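PDB 5UX5: BIFUNCTIONAL PROTEIN Proline utilization A (PutA) from Corynebacterium freiburgense, which oxidises proline to glutamate in two steps, using FAD in its proline dehydrogenase domain and NAD in its aldehyde dehydrogenase domain. Local coordinates for residues S729-G735 against V824-A830; R776-E782 against W801-R806; F815-E819 against W839-F845. All coordinates share one frame; numbering follows the deposited sequence.

Interaction 1: S729-G735 against V824-A830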
loop_
_atom_site.group_PDB
_atom_site.type_symbol
_atom_site.label_atom_id
_atom_site.label_comp_id
_atom_site.label_asym_id
_atom_site.label_seq_id
_atom_site.Cartn_x
_atom_site.Cartn_y
_atom_site.Cartn_z
ATOM N N SER A 729 -15.541 5.628 1.537
ATOM C CA SER A 729 -16.947 5.404 1.781
ATOM C C SER A 729 -17.763 5.654 0.539
ATOM O O SER A 729 -18.865 5.119 0.400
ATOM C CB SER A 729 -17.420 6.350 2.891
ATOM O OG SER A 729 -18.014 5.671 3.985
ATOM N N LEU A 730 -17.215 6.405 -0.383
ATOM C CA LEU A 730 -17.903 6.785 -1.592
ATOM C C LEU A 730 -16.972 6.538 -2.764
ATOM O O LEU A 730 -15.768 6.806 -2.681
ATOM C CB LEU A 730 -18.312 8.258 -1.513
ATOM C CG LEU A 730 -19.137 8.655 -0.274
ATOM C CD1 LEU A 730 -19.108 10.149 -0.035
ATOM C CD2 LEU A 730 -20.588 8.227 -0.397
ATOM N N VAL A 731 -17.529 5.996 -3.837
ATOM C CA VAL A 731 -16.923 6.013 -5.160
ATOM C C VAL A 731 -17.887 6.779 -6.074
ATOM O O VAL A 731 -19.094 6.489 -6.109
ATOM C CB VAL A 731 -16.601 4.570 -5.655
ATOM C CG1 VAL A 731 -17.824 3.709 -5.720
ATOM C CG2 VAL A 731 -15.871 4.536 -7.001
ATOM N N ILE A 732 -17.364 7.795 -6.757
ATOM C CA ILE A 732 -18.148 8.667 -7.628
ATOM C C ILE A 732 -17.687 8.381 -9.046
ATOM O O ILE A 732 -16.539 8.676 -9.396
ATOM C CB ILE A 732 -17.947 10.158 -7.308
ATOM C CG1 ILE A 732 -18.156 10.475 -5.838
ATOM C CG2 ILE A 732 -18.862 11.033 -8.137
ATOM C CD1 ILE A 732 -17.781 11.890 -5.558
ATOM N N LEU A 733 -18.568 7.814 -9.860
ATOM C CA LEU A 733 -18.260 7.454 -11.237
ATOM C C LEU A 733 -18.764 8.541 -12.171
ATOM O O LEU A 733 -19.916 8.973 -12.055
ATOM C CB LEU A 733 -18.923 6.134 -11.604
ATOM C CG LEU A 733 -18.892 5.066 -10.537
ATOM C CD1 LEU A 733 -19.673 3.879 -11.042
ATOM C CD2 LEU A 733 -17.471 4.699 -10.311
ATOM N N VAL A 734 -17.907 8.996 -13.081
ATOM C CA VAL A 734 -18.313 9.969 -14.091
ATOM C C VAL A 734 -18.720 9.230 -15.355
ATOM O O VAL A 734 -17.963 8.395 -15.873
ATOM C CB VAL A 734 -17.202 10.987 -14.388
ATOM C CG1 VAL A 734 -17.686 11.935 -15.454
ATOM C CG2 VAL A 734 -16.827 11.766 -13.126
ATOM N N GLY A 735 -19.933 9.502 -15.830
ATOM C CA GLY A 735 -20.384 8.829 -17.031
ATOM C C GLY A 735 -20.440 7.326 -16.843
ATOM O O GLY A 735 -20.833 6.819 -15.782
ATOM N N VAL A 824 -19.260 -0.361 4.481
ATOM C CA VAL A 824 -20.310 0.099 3.582
ATOM C C VAL A 824 -19.717 1.114 2.619
ATOM O O VAL A 824 -19.153 2.128 3.044
ATOM C CB VAL A 824 -21.486 0.738 4.342
ATOM C CG1 VAL A 824 -22.635 1.073 3.387
ATOM C CG2 VAL A 824 -21.941 -0.141 5.502
ATOM N N LEU A 825 -19.889 0.860 1.333
ATOM C CA LEU A 825 -19.446 1.728 0.261
ATOM C C LEU A 825 -20.659 2.200 -0.506
ATOM O O LEU A 825 -21.555 1.408 -0.781
ATOM C CB LEU A 825 -18.521 0.981 -0.681
ATOM C CG LEU A 825 -18.206 1.642 -2.012
ATOM C CD1 LEU A 825 -17.305 2.838 -1.776
ATOM C CD2 LEU A 825 -17.541 0.613 -2.910
ATOM N N GLY A 826 -20.697 3.479 -0.856
ATOM C CA GLY A 826 -21.789 4.033 -1.651
ATOM C C GLY A 826 -21.285 4.501 -3.005
ATOM O O GLY A 826 -20.210 5.101 -3.101
ATOM N N ILE A 827 -22.079 4.254 -4.046
ATOM C CA ILE A 827 -21.755 4.682 -5.403
ATOM C C ILE A 827 -22.628 5.867 -5.751
ATOM O O ILE A 827 -23.847 5.808 -5.590
ATOM C CB ILE A 827 -21.969 3.565 -6.437
ATOM C CG1 ILE A 827 -21.263 2.284 -5.995
ATOM C CG2 ILE A 827 -21.497 4.039 -7.821
ATOM C CD1 ILE A 827 -21.473 1.136 -6.932
ATOM N N MET A 828 -22.003 6.941 -6.215
ATOM C CA MET A 828 -22.701 8.090 -6.762
ATOM C C MET A 828 -22.419 8.149 -8.250
ATOM O O MET A 828 -21.330 7.778 -8.693
ATOM C CB MET A 828 -22.263 9.383 -6.083
ATOM C CG MET A 828 -22.185 9.265 -4.591
ATOM S SD MET A 828 -21.684 10.808 -3.811
ATOM C CE MET A 828 -23.184 11.774 -3.907
ATOM N N HIS A 829 -23.419 8.542 -9.029
ATOM C CA HIS A 829 -23.270 8.662 -10.475
ATOM C C HIS A 829 -23.314 10.138 -10.838
ATOM O O HIS A 829 -24.362 10.780 -10.706
ATOM C CB HIS A 829 -24.358 7.882 -11.205
ATOM C CG HIS A 829 -24.364 6.424 -10.881
ATOM N ND1 HIS A 829 -23.546 5.514 -11.521
ATOM C CD2 HIS A 829 -25.108 5.713 -10.001
ATOM C CE1 HIS A 829 -23.776 4.306 -11.034
ATOM N NE2 HIS A 829 -24.722 4.398 -10.113
ATOM N N ALA A 830 -22.195 10.662 -11.323
ATOM C CA ALA A 830 -22.076 12.069 -11.665
ATOM C C ALA A 830 -22.010 12.258 -13.176
ATOM O O ALA A 830 -21.527 11.389 -13.910
ATOM C CB ALA A 830 -20.847 12.694 -11.005
#
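The imidazole of H829 meets the other strand through its carbon CE1, which lies 4.1 Å from L733 CD1, the methyl approaching the ring obliquely. One face of the ring carries I827 CG2 of its own strand, set toward the rim, and NE2 is hydrogen-bonded to D807 OD1, so that NE2 of this partly exposed residue has its partner. The same I827 methyl also packs against L733 CD1 at 3.7 Å. Farther along this face V731 and I827 run side by side with their CG1 atoms 3.7 Å apart; V731 can do this because its CG1 is placed between backbone N and carbonyl carbon (chi1 59°).

On the opposite face M828, bent at its last torsion, brings SD to 4.1 Å from I732 CG1, while the small A830 lets I732 CG2 settle against its CB at 3.9 Å. L730 CD2 lies beside G826, where a glycine leaves room for this branched leucine. The backbones are parallel and joined by six hydrogen bonds, from G826 N to S729 O at one end to G735 N to A830 O (3.1 Å) at the other. Helix 740-750 packs on the V731 and L733 face and helix 833-841 on the I732 and A830 face, the layered alpha/beta build of the aldehyde dehydrogenase catalytic domain.

Interaction 2: R776-E782 against W801-R806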
loop_
_atom_site.group_PDB
_atom_site.type_symbol
_atom_site.label_atom_id
_atom_site.label_comp_id
_atom_site.label_asym_id
_atom_site.label_seq_id
_atom_site.Cartn_x
_atom_site.Cartn_y
_atom_site.Cartn_z
ATOM N N ARG A 776 -27.470 1.811 10.920
ATOM C CA ARG A 776 -28.267 2.394 9.847
ATOM C C ARG A 776 -27.575 2.200 8.508
ATOM O O ARG A 776 -28.212 1.827 7.512
ATOM C CB ARG A 776 -28.536 3.874 10.107
ATOM C CG ARG A 776 -29.267 4.537 8.951
ATOM C CD ARG A 776 -29.673 5.925 9.336
ATOM N NE ARG A 776 -30.481 6.630 8.351
ATOM C CZ ARG A 776 -30.947 7.852 8.572
ATOM N NH1 ARG A 776 -30.665 8.437 9.727
ATOM N NH2 ARG A 776 -31.691 8.474 7.670
ATOM N N GLY A 777 -26.260 2.463 8.470
ATOM C CA GLY A 777 -25.511 2.280 7.243
ATOM C C GLY A 777 -25.534 0.852 6.729
ATOM O O GLY A 777 -25.518 0.629 5.514
ATOM N N LEU A 778 -25.583 -0.130 7.640
ATOM C CA LEU A 778 -25.563 -1.541 7.258
ATOM C C LEU A 778 -26.922 -2.086 6.804
ATOM O O LEU A 778 -26.951 -2.965 5.932
ATOM C CB LEU A 778 -25.060 -2.386 8.422
ATOM C CG LEU A 778 -23.592 -2.288 8.807
ATOM C CD1 LEU A 778 -23.426 -2.879 10.189
ATOM C CD2 LEU A 778 -22.688 -2.979 7.792
ATOM N N THR A 779 -28.051 -1.592 7.346
ATOM C CA THR A 779 -29.342 -2.278 7.211
ATOM C C THR A 779 -30.390 -1.528 6.395
ATOM O O THR A 779 -31.215 -2.166 5.733
ATOM C CB THR A 779 -29.952 -2.565 8.592
ATOM O OG1 THR A 779 -30.172 -1.329 9.277
ATOM C CG2 THR A 779 -29.046 -3.425 9.423
ATOM N N THR A 780 -30.341 -0.205 6.372
ATOM C CA THR A 780 -31.404 0.625 5.825
ATOM C C THR A 780 -30.882 1.439 4.651
ATOM O O THR A 780 -29.731 1.871 4.662
ATOM C CB THR A 780 -31.973 1.579 6.897
ATOM O OG1 THR A 780 -30.930 2.451 7.322
ATOM C CG2 THR A 780 -32.521 0.844 8.125
ATOM N N LEU A 781 -31.717 1.600 3.625
ATOM C CA LEU A 781 -31.439 2.410 2.446
ATOM C C LEU A 781 -32.153 3.760 2.513
ATOM O O LEU A 781 -33.082 3.955 3.296
ATOM C CB LEU A 781 -31.869 1.673 1.186
ATOM C CG LEU A 781 -31.208 0.309 0.988
ATOM C CD1 LEU A 781 -32.043 -0.851 1.539
ATOM C CD2 LEU A 781 -31.018 0.110 -0.475
ATOM N N GLU A 782 -31.679 4.715 1.714
ATOM C CA GLU A 782 -32.440 5.934 1.482
ATOM C C GLU A 782 -33.122 5.843 0.121
ATOM O O GLU A 782 -32.820 4.975 -0.694
ATOM C CB GLU A 782 -31.564 7.190 1.567
ATOM C CG GLU A 782 -30.669 7.217 2.785
ATOM C CD GLU A 782 -31.346 7.799 4.000
ATOM O OE1 GLU A 782 -31.929 8.894 3.888
ATOM O OE2 GLU A 782 -31.276 7.159 5.074
ATOM N N TRP A 801 -19.696 -8.601 10.122
ATOM C CA TRP A 801 -20.638 -8.150 9.100
ATOM C C TRP A 801 -19.994 -8.263 7.726
ATOM O O TRP A 801 -18.867 -7.792 7.524
ATOM C CB TRP A 801 -21.083 -6.698 9.322
ATOM C CG TRP A 801 -22.099 -6.551 10.371
ATOM C CD1 TRP A 801 -21.891 -6.562 11.717
ATOM C CD2 TRP A 801 -23.516 -6.377 10.182
ATOM N NE1 TRP A 801 -23.092 -6.408 12.381
ATOM C CE2 TRP A 801 -24.103 -6.297 11.461
ATOM C CE3 TRP A 801 -24.344 -6.282 9.055
ATOM C CZ2 TRP A 801 -25.466 -6.120 11.644
ATOM C CZ3 TRP A 801 -25.710 -6.116 9.246
ATOM C CH2 TRP A 801 -26.250 -6.032 10.524
ATOM N N SER A 802 -20.719 -8.856 6.779
ATOM C CA SER A 802 -20.241 -8.899 5.407
ATOM C C SER A 802 -20.363 -7.497 4.798
ATOM O O SER A 802 -21.158 -6.684 5.263
ATOM C CB SER A 802 -21.027 -9.951 4.597
ATOM O OG SER A 802 -22.071 -9.415 3.786
ATOM N N PRO A 803 -19.555 -7.172 3.788
ATOM C CA PRO A 803 -19.579 -5.807 3.242
ATOM C C PRO A 803 -20.810 -5.577 2.393
ATOM O O PRO A 803 -21.399 -6.516 1.855
ATOM C CB PRO A 803 -18.323 -5.746 2.374
ATOM C CG PRO A 803 -18.075 -7.201 1.971
ATOM C CD PRO A 803 -18.578 -8.049 3.099
ATOM N N GLY A 804 -21.158 -4.296 2.216
ATOM C CA GLY A 804 -22.266 -3.923 1.365
ATOM C C GLY A 804 -21.910 -2.773 0.441
ATOM O O GLY A 804 -20.954 -2.058 0.668
ATOM N N ILE A 805 -22.697 -2.608 -0.616
ATOM C CA ILE A 805 -22.503 -1.524 -1.580
ATOM C C ILE A 805 -23.876 -0.932 -1.933
ATOM O O ILE A 805 -24.730 -1.629 -2.500
ATOM C CB ILE A 805 -21.773 -2.004 -2.846
ATOM C CG1 ILE A 805 -20.398 -2.559 -2.494
ATOM C CG2 ILE A 805 -21.699 -0.917 -3.905
ATOM C CD1 ILE A 805 -19.727 -3.185 -3.652
ATOM N N ARG A 806 -24.098 0.341 -1.563
ATOM C CA ARG A 806 -25.247 1.128 -2.018
ATOM C C ARG A 806 -24.988 1.764 -3.373
ATOM O O ARG A 806 -23.905 2.312 -3.620
ATOM C CB ARG A 806 -25.537 2.277 -1.075
ATOM C CG ARG A 806 -25.731 1.906 0.294
ATOM C CD ARG A 806 -25.902 3.155 1.091
ATOM N NE ARG A 806 -26.130 2.734 2.454
ATOM C CZ ARG A 806 -27.181 3.073 3.168
ATOM N NH1 ARG A 806 -28.097 3.885 2.647
ATOM N NH2 ARG A 806 -27.295 2.605 4.404
#
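R806, on strand 804-807 of the aldehyde dehydrogenase fold, sends its guanidinium to the C-terminal end of helix 772-779, where carbonyls released from the helix need donors. Its side chain leaves with CG anti to the carbonyl carbon (chi1 -55°) and then runs fully extended to NE, and this length carries the guanidinium to the helix end. NH2 donates to G777 O over 2.9 Å in a nearly straight bond (169°). The carbonyl oxygen lies in the guanidinium plane, but the donor stands well above the carbonyl plane rather than on a lone pair. The same NH2 makes a weak, strongly bent bond to T780 O, from the first residue to leave helical geometry. NH1 turns to a salt bridge with E785, so the buried charge is balanced by a carboxylate as well as by the helix-end oxygens, and the negative end of the helix dipole would probably favour it.

At the other side of the contact L778 places its CD1 methyl over one face of the indole of W801, 3.6 Å from the centroid of the six-membered ring and 17° off its normal, a CH-pi contact. L778 and W801 both also pack on P770. T779 turns its hydroxyl back to H775 O, which leaves its methyl CG2 for the indole, 4.0 Å from W801 CH2.

Next to R806, the extended chain of R776 brings NH2 to E782 OE2 at 2.9 Å, a salt bridge on the syn side of the carboxylate, and both residues pack on W814. T780 finishes the turn: its OG1 donates to R776 O over 2.8 Å, while its backbone N reaches that same oxygen from the opposite face of the carbonyl.

Interaction 3: F815-E819 against W839-F845; sequences FHTHE and WQNSTGF. With NAD (nicotinamide-adenine-dinucleotide), chain F.
This is a loop packed on the end of a helix: H816, in the loop between strands 804-807 and 824-830, hydrogen-bonds the C-terminal turn of helix 833-841, and three residues on, E819 turns to the bound NAD. H816 donates from NE2 to W839 O at 3.0 Å with an angle of 152°. The acceptor lies in the imidazole plane, whereas the donor sits above the plane of the carbonyl. With CG anti to the backbone N (chi1 179°) the ring extends toward the helix, and its other nitrogen, ND1, is taken by G812 N, so the ring is held from both sides. Histidine suits this buried place because it can offer a donor and an acceptor at once. T843 closes in with CG2, 3.4 Å from H816 O and 3.7 Å from H816 NE2, its methyl crossing the histidine at about a right angle.

At the other end of the loop, the phenyl of F845 meets E819 through CZ, 3.9 Å from E819 CG, and presents its edge to T817 O. E819 is bent at chi2, and its OE1 accepts a bond from O2D of the NAD ribose, 3.2 Å long, as well as one from S693. A glutamate receiving the nicotinamide-ribose hydroxyls is a familiar feature of aldehyde dehydrogenases. Behind the loop lie the strands: H816 packs on L730 and M828, and W839 packs on I732, M828 and A830, so loop and helix cover the same side of strands 728-734 and 824-830.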
loop_
_atom_site.group_PDB
_atom_site.type_symbol
_atom_site.label_atom_id
_atom_site.label_comp_id
_atom_site.label_asym_id
_atom_site.label_seq_id
_atom_site.Cartn_x
_atom_site.Cartn_y
_atom_site.Cartn_z
ATOM N N PHE A 815 -26.341 9.227 3.508
ATOM C CA PHE A 815 -25.086 8.474 3.412
ATOM C C PHE A 815 -23.949 9.288 2.778
ATOM O O PHE A 815 -22.763 8.970 2.984
ATOM C CB PHE A 815 -25.301 7.144 2.663
ATOM C CG PHE A 815 -24.130 6.235 2.763
ATOM C CD1 PHE A 815 -23.868 5.561 3.951
ATOM C CD2 PHE A 815 -23.245 6.102 1.708
ATOM C CE1 PHE A 815 -22.745 4.773 4.087
ATOM C CE2 PHE A 815 -22.122 5.303 1.833
ATOM C CZ PHE A 815 -21.877 4.637 3.019
ATOM N N HIS A 816 -24.284 10.351 2.047
ATOM C CA HIS A 816 -23.265 11.230 1.482
ATOM C C HIS A 816 -22.550 12.045 2.557
ATOM O O HIS A 816 -21.370 12.369 2.393
ATOM C CB HIS A 816 -23.923 12.143 0.447
ATOM C CG HIS A 816 -22.990 13.115 -0.185
ATOM N ND1 HIS A 816 -23.405 14.352 -0.631
ATOM C CD2 HIS A 816 -21.668 13.040 -0.452
ATOM C CE1 HIS A 816 -22.371 15.004 -1.132
ATOM N NE2 HIS A 816 -21.305 14.230 -1.036
ATOM N N THR A 817 -23.218 12.351 3.678
ATOM C CA THR A 817 -22.709 13.324 4.646
ATOM C C THR A 817 -22.524 12.748 6.052
ATOM O O THR A 817 -22.363 13.518 7.004
ATOM C CB THR A 817 -23.635 14.557 4.707
ATOM O OG1 THR A 817 -24.900 14.218 5.281
ATOM C CG2 THR A 817 -23.911 15.085 3.318
ATOM N N HIS A 818 -22.521 11.421 6.210
ATOM C CA HIS A 818 -22.375 10.780 7.517
ATOM C C HIS A 818 -21.382 9.632 7.422
ATOM O O HIS A 818 -21.635 8.660 6.705
ATOM C CB HIS A 818 -23.721 10.255 8.017
ATOM C CG HIS A 818 -24.674 11.338 8.397
ATOM N ND1 HIS A 818 -25.335 12.103 7.458
ATOM C CD2 HIS A 818 -25.052 11.818 9.604
ATOM C CE1 HIS A 818 -26.088 12.997 8.069
ATOM N NE2 HIS A 818 -25.931 12.849 9.373
ATOM N N GLU A 819 -20.270 9.729 8.151
ATOM C CA GLU A 819 -19.285 8.654 8.183
ATOM C C GLU A 819 -19.788 7.560 9.105
ATOM O O GLU A 819 -20.004 7.807 10.295
ATOM C CB GLU A 819 -17.911 9.160 8.633
ATOM C CG GLU A 819 -17.894 10.220 9.747
ATOM C CD GLU A 819 -17.745 9.656 11.160
ATOM O OE1 GLU A 819 -16.984 8.684 11.326
ATOM O OE2 GLU A 819 -18.378 10.194 12.104
ATOM N N TRP A 839 -19.218 17.205 -5.600
ATOM C CA TRP A 839 -19.774 16.263 -4.637
ATOM C C TRP A 839 -18.727 15.813 -3.628
ATOM O O TRP A 839 -19.027 15.695 -2.435
ATOM C CB TRP A 839 -20.390 15.071 -5.359
ATOM C CG TRP A 839 -21.632 15.412 -6.129
ATOM C CD1 TRP A 839 -22.292 16.616 -6.169
ATOM C CD2 TRP A 839 -22.356 14.537 -6.979
ATOM N NE1 TRP A 839 -23.378 16.537 -6.999
ATOM C CE2 TRP A 839 -23.443 15.266 -7.508
ATOM C CE3 TRP A 839 -22.190 13.195 -7.349
ATOM C CZ2 TRP A 839 -24.349 14.704 -8.382
ATOM C CZ3 TRP A 839 -23.082 12.638 -8.213
ATOM C CH2 TRP A 839 -24.157 13.391 -8.726
ATOM N N GLN A 840 -17.502 15.534 -4.090
ATOM C CA GLN A 840 -16.424 15.135 -3.184
ATOM C C GLN A 840 -16.116 16.219 -2.147
ATOM O O GLN A 840 -15.690 15.912 -1.025
ATOM C CB GLN A 840 -15.174 14.802 -4.005
ATOM C CG GLN A 840 -13.968 14.265 -3.232
ATOM C CD GLN A 840 -12.940 13.671 -4.162
ATOM O OE1 GLN A 840 -12.829 14.080 -5.315
ATOM N NE2 GLN A 840 -12.191 12.691 -3.674
ATOM N N ASN A 841 -16.362 17.484 -2.485
ATOM C CA ASN A 841 -15.995 18.607 -1.637
ATOM C C ASN A 841 -17.080 19.020 -0.647
ATOM O O ASN A 841 -16.805 19.850 0.228
ATOM C CB ASN A 841 -15.613 19.804 -2.515
ATOM C CG ASN A 841 -14.257 19.605 -3.200
ATOM O OD1 ASN A 841 -13.395 18.866 -2.710
ATOM N ND2 ASN A 841 -14.068 20.266 -4.330
ATOM N N SER A 842 -18.293 18.453 -0.741
ATOM C CA SER A 842 -19.443 18.869 0.063
ATOM C C SER A 842 -19.911 17.813 1.073
ATOM O O SER A 842 -21.083 17.784 1.445
ATOM C CB SER A 842 -20.600 19.249 -0.851
ATOM O OG SER A 842 -20.831 18.244 -1.818
ATOM N N THR A 843 -19.010 16.958 1.535
ATOM C CA THR A 843 -19.306 16.003 2.596
ATOM C C THR A 843 -19.294 16.641 3.982
ATOM O O THR A 843 -19.803 16.036 4.941
ATOM C CB THR A 843 -18.273 14.854 2.544
ATOM O OG1 THR A 843 -16.945 15.410 2.489
ATOM C CG2 THR A 843 -18.512 13.933 1.349
ATOM N N GLY A 844 -18.708 17.839 4.114
ATOM C CA GLY A 844 -18.441 18.420 5.397
ATOM C C GLY A 844 -17.067 18.101 5.909
ATOM O O GLY A 844 -16.585 18.775 6.826
ATOM N N PHE A 845 -16.426 17.096 5.333
ATOM C CA PHE A 845 -15.106 16.652 5.731
ATOM C C PHE A 845 -14.086 16.937 4.627
ATOM O O PHE A 845 -14.433 17.263 3.484
ATOM C CB PHE A 845 -15.132 15.158 6.080
ATOM C CG PHE A 845 -16.127 14.793 7.137
ATOM C CD1 PHE A 845 -17.465 14.638 6.837
ATOM C CD2 PHE A 845 -15.712 14.576 8.447
ATOM C CE1 PHE A 845 -18.382 14.287 7.828
ATOM C CE2 PHE A 845 -16.625 14.225 9.443
ATOM C CZ PHE A 845 -17.958 14.078 9.131
HETATM P PA NAD F . -14.028 9.004 21.166
HETATM O O1A NAD F . -13.945 10.271 20.245
HETATM O O2A NAD F . -15.350 9.040 22.003
HETATM O O5B NAD F . -12.834 9.003 22.188
HETATM C C5B NAD F . -11.494 8.793 21.814
HETATM C C4B NAD F . -10.588 8.878 23.042
HETATM O O4B NAD F . -10.962 9.907 23.964
HETATM C C3B NAD F . -10.535 7.576 23.780
HETATM O O3B NAD F . -9.313 7.388 24.400
HETATM C C2B NAD F . -11.639 7.827 24.727
HETATM O O2B NAD F . -11.743 6.905 25.755
HETATM C C1B NAD F . -11.349 9.232 25.147
HETATM N N9A NAD F . -12.490 9.868 25.794
HETATM C C8A NAD F . -13.728 10.128 25.235
HETATM N N7A NAD F . -14.524 10.725 26.147
HETATM C C5A NAD F . -13.829 10.883 27.355
HETATM C C6A NAD F . -14.124 11.427 28.601
HETATM N N6A NAD F . -15.413 11.994 28.911
HETATM N N1A NAD F . -13.184 11.424 29.562
HETATM C C2A NAD F . -11.950 10.899 29.353
HETATM N N3A NAD F . -11.622 10.363 28.145
HETATM C C4A NAD F . -12.525 10.341 27.143
HETATM O O3 NAD F . -13.888 7.744 20.190
HETATM P PN NAD F . -14.627 6.316 20.259
HETATM O O1N NAD F . -15.709 6.208 21.314
HETATM O O2N NAD F . -13.611 5.306 20.706
HETATM O O5D NAD F . -15.197 6.058 18.777
HETATM C C5D NAD F . -16.127 6.999 18.260
HETATM C C4D NAD F . -16.102 7.246 16.749
HETATM O O4D NAD F . -14.907 7.787 16.236
HETATM C C3D NAD F . -16.343 6.083 15.852
HETATM O O3D NAD F . -17.601 5.523 15.951
HETATM C C2D NAD F . -16.200 6.798 14.567
HETATM O O2D NAD F . -17.444 7.219 14.134
HETATM C C1D NAD F . -15.231 7.919 14.868
#

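All three contacts belong to the aldehyde dehydrogenase part of the chain, and strand 824-830 joins them. Interaction 1 pairs it with strand 728-734; on its other edge strand 804-807 of interaction 2 follows in parallel, with probable backbone bonds between R806 and both L825 and I827. The centres of interactions 1 and 2 lie about 14 Å apart, those of 1 and 3 about 12 Å, and those of 2 and 3 about 17 Å. Along the chain interaction 2 is nested inside the loop closed by interaction 1, whereas interaction 3 crosses it. F815 touches G826 and R806, so the loop leading to the NAD-binding E819 rests directly on these strands.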